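Local coordinates for transcriptional regulator, MarR family (Bacillus cereus, PDB 4XRF), which probably binds DNA as a winged helix-turn-helix transcription factor of the MarR family, regulating transcription, at residues 47-52 with 86-91. Sequence-based numbering, arbitrary orientation.
Sequences ASRATT and RRVVII. With PO4 (phosphate ion), chain B; PO4 (phosphate ion), chain D.
Val89 O is the best-held polar atom here, gripped by two hydrogen bonds, one from Ala50 N at 3.0 Å and one from a water that also takes a weak bond from Thr51 N. The CA-H of Arg49 leans on the same oxygen. This is the edge of the small antiparallel sheet of a MarR-type winged helix: the short strand 48-49 pairs with strand 89-93, which turns its other edge to strand 77-81 of the wing. Ser48 and Ile91 form the hydrogen-bonded pair, with Ile91 N giving the straighter bond to Ser48 O (2.8 Å, 172° at the hydrogen) and Ser48 N returning one to Ile91 O. Next along, Arg49 and Ile90 are a non-hydrogen-bonded pair. Arg49 is also the N-cap residue of helix 50-57, and Ala50 N, in the helix's first turn, carries the contact one bond past the strand, to Val89 O.

The paired side chains divide between the two faces. On the one carrying Ser48 and Ile91, CG1 of Ile91 lies beside the backbone N (chi1 -45°) and meets Ala50 CB at 4.0 Å; Leu42 of helix 33-45 packs against both Ser48 and Ile91, while Ser48 OG bonds back to Gly46 O. On the other, Ile90 splits its branches: CG2, anti to the backbone N, touches Ala47 CB, and CD1 reaches Arg49 CG at 3.8 Å, crossing that chain obliquely. Val88 CG1 lies near the same methylene. Beyond it Arg49 bends at chi3 (-66°) and its guanidinium meets a phosphate ion, probably from the crystallisation liquor, edge-on, with Arg49 NH1 donating to O4 of that ion at 2.7 Å. A second such phosphate sits in the guanidinium plane of Arg87, its O1 bonded by NE at 2.6 Å and weakly by NH2.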
loop_
_atom_site.group_PDB
_atom_site.type_symbol
_atom_site.label_atom_id
_atom_site.label_comp_id
_atom_site.label_asym_id
_atom_site.label_seq_id
_atom_site.Cartn_x
_atom_site.Cartn_y
_atom_site.Cartn_z
ATOM N N ALA A 47 -15.977 -5.810 -29.402
ATOM C CA ALA A 47 -17.105 -5.559 -28.496
ATOM C C ALA A 47 -17.617 -6.837 -27.832
ATOM O O ALA A 47 -17.936 -7.824 -28.512
ATOM C CB ALA A 47 -18.252 -4.870 -29.246
ATOM N N SER A 48 -17.736 -6.801 -26.507
ATOM C CA SER A 48 -18.153 -7.971 -25.736
ATOM C C SER A 48 -19.147 -7.607 -24.628
ATOM O O SER A 48 -19.150 -6.471 -24.144
ATOM C CB SER A 48 -16.916 -8.639 -25.106
ATOM O OG SER A 48 -15.811 -8.670 -26.004
ATOM N N ARG A 49 -19.966 -8.578 -24.220
ATOM C CA ARG A 49 -20.846 -8.415 -23.069
ATOM C C ARG A 49 -20.068 -8.187 -21.781
ATOM O O ARG A 49 -19.001 -8.794 -21.570
ATOM C CB ARG A 49 -21.776 -9.628 -22.896
ATOM C CG ARG A 49 -22.911 -9.710 -23.912
ATOM C CD ARG A 49 -23.803 -10.924 -23.636
ATOM N NE ARG A 49 -23.035 -12.143 -23.855
ATOM C CZ ARG A 49 -23.191 -13.283 -23.189
ATOM N NH1 ARG A 49 -24.093 -13.397 -22.210
ATOM N NH2 ARG A 49 -22.427 -14.315 -23.507
ATOM N N ALA A 50 -20.619 -7.327 -20.922
ATOM C CA ALA A 50 -20.024 -7.038 -19.611
ATOM C C ALA A 50 -19.998 -8.315 -18.768
ATOM O O ALA A 50 -19.067 -8.547 -18.027
ATOM C CB ALA A 50 -20.795 -5.931 -18.893
ATOM N N THR A 51 -21.024 -9.148 -18.887
ATOM C CA THR A 51 -21.035 -10.434 -18.169
ATOM C C THR A 51 -19.903 -11.384 -18.617
ATOM O O THR A 51 -19.341 -12.090 -17.796
ATOM C CB THR A 51 -22.409 -11.111 -18.233
ATOM O OG1 THR A 51 -22.805 -11.219 -19.600
ATOM C CG2 THR A 51 -23.459 -10.266 -17.478
ATOM N N THR A 52 -19.552 -11.373 -19.901
ATOM C CA THR A 52 -18.414 -12.148 -20.404
ATOM C C THR A 52 -17.059 -11.628 -19.852
ATOM O O THR A 52 -16.175 -12.416 -19.496
ATOM C CB THR A 52 -18.390 -12.163 -21.947
ATOM O OG1 THR A 52 -19.619 -12.711 -22.451
ATOM C CG2 THR A 52 -17.234 -12.991 -22.477
ATOM N N ARG A 86 -32.551 -4.212 -23.736
ATOM C CA ARG A 86 -31.810 -3.299 -22.861
ATOM C C ARG A 86 -31.177 -4.016 -21.664
ATOM O O ARG A 86 -30.388 -3.420 -20.934
ATOM C CB ARG A 86 -32.681 -2.100 -22.421
ATOM C CG ARG A 86 -33.220 -1.264 -23.582
ATOM C CD ARG A 86 -33.352 0.219 -23.249
ATOM N NE ARG A 86 -32.065 0.917 -23.279
ATOM C CZ ARG A 86 -31.424 1.378 -22.206
ATOM N NH1 ARG A 86 -31.948 1.231 -20.991
ATOM N NH2 ARG A 86 -30.256 1.993 -22.343
ATOM N N ARG A 87 -31.491 -5.300 -21.478
ATOM C CA ARG A 87 -30.744 -6.126 -20.508
ATOM C C ARG A 87 -29.326 -6.480 -20.963
ATOM O O ARG A 87 -28.470 -6.813 -20.142
ATOM C CB ARG A 87 -31.506 -7.410 -20.166
ATOM C CG ARG A 87 -32.750 -7.189 -19.327
ATOM C CD ARG A 87 -33.447 -8.513 -19.044
ATOM N NE ARG A 87 -33.706 -9.283 -20.265
ATOM C CZ ARG A 87 -34.818 -9.203 -21.002
ATOM N NH1 ARG A 87 -35.815 -8.397 -20.655
ATOM N NH2 ARG A 87 -34.946 -9.954 -22.089
ATOM N N VAL A 88 -29.071 -6.427 -22.268
ATOM C CA VAL A 88 -27.753 -6.806 -22.785
ATOM C C VAL A 88 -26.853 -5.575 -22.813
ATOM O O VAL A 88 -27.084 -4.661 -23.604
ATOM C CB VAL A 88 -27.856 -7.387 -24.202
ATOM C CG1 VAL A 88 -26.490 -7.807 -24.708
ATOM C CG2 VAL A 88 -28.838 -8.569 -24.229
ATOM N N VAL A 89 -25.828 -5.584 -21.959
ATOM C CA VAL A 89 -24.862 -4.484 -21.816
ATOM C C VAL A 89 -23.588 -4.863 -22.569
ATOM O O VAL A 89 -22.935 -5.869 -22.242
ATOM C CB VAL A 89 -24.539 -4.229 -20.324
ATOM C CG1 VAL A 89 -23.557 -3.066 -20.150
ATOM C CG2 VAL A 89 -25.808 -4.003 -19.505
ATOM N N ILE A 90 -23.254 -4.063 -23.581
ATOM C CA ILE A 90 -22.078 -4.287 -24.408
ATOM C C ILE A 90 -20.975 -3.250 -24.118
ATOM O O ILE A 90 -21.246 -2.041 -24.047
ATOM C CB ILE A 90 -22.415 -4.221 -25.910
ATOM C CG1 ILE A 90 -23.635 -5.084 -26.258
ATOM C CG2 ILE A 90 -21.192 -4.583 -26.752
ATOM C CD1 ILE A 90 -23.440 -6.567 -26.069
ATOM N N ILE A 91 -19.741 -3.740 -23.975
ATOM C CA ILE A 91 -18.566 -2.900 -23.781
ATOM C C ILE A 91 -17.677 -2.966 -25.028
ATOM O O ILE A 91 -17.451 -4.039 -25.601
ATOM C CB ILE A 91 -17.751 -3.300 -22.520
ATOM C CG1 ILE A 91 -18.667 -3.551 -21.307
ATOM C CG2 ILE A 91 -16.670 -2.265 -22.210
ATOM C CD1 ILE A 91 -19.583 -2.404 -20.936
HETATM P P PO4 B . -31.820 -11.902 -22.002
HETATM O O1 PO4 B . -32.620 -11.546 -20.785
HETATM O O2 PO4 B . -32.596 -12.568 -23.105
HETATM O O3 PO4 B . -30.713 -12.866 -21.716
HETATM O O4 PO4 B . -31.291 -10.598 -22.499
HETATM P P PO4 D . -24.673 -16.412 -20.370
HETATM O O1 PO4 D . -25.739 -16.622 -21.370
HETATM O O2 PO4 D . -25.001 -17.171 -19.076
HETATM O O3 PO4 D . -23.348 -16.849 -20.888
HETATM O O4 PO4 D . -24.602 -14.900 -19.988
HETATM O O HOH W 1 -23.749 -8.071 -20.413
#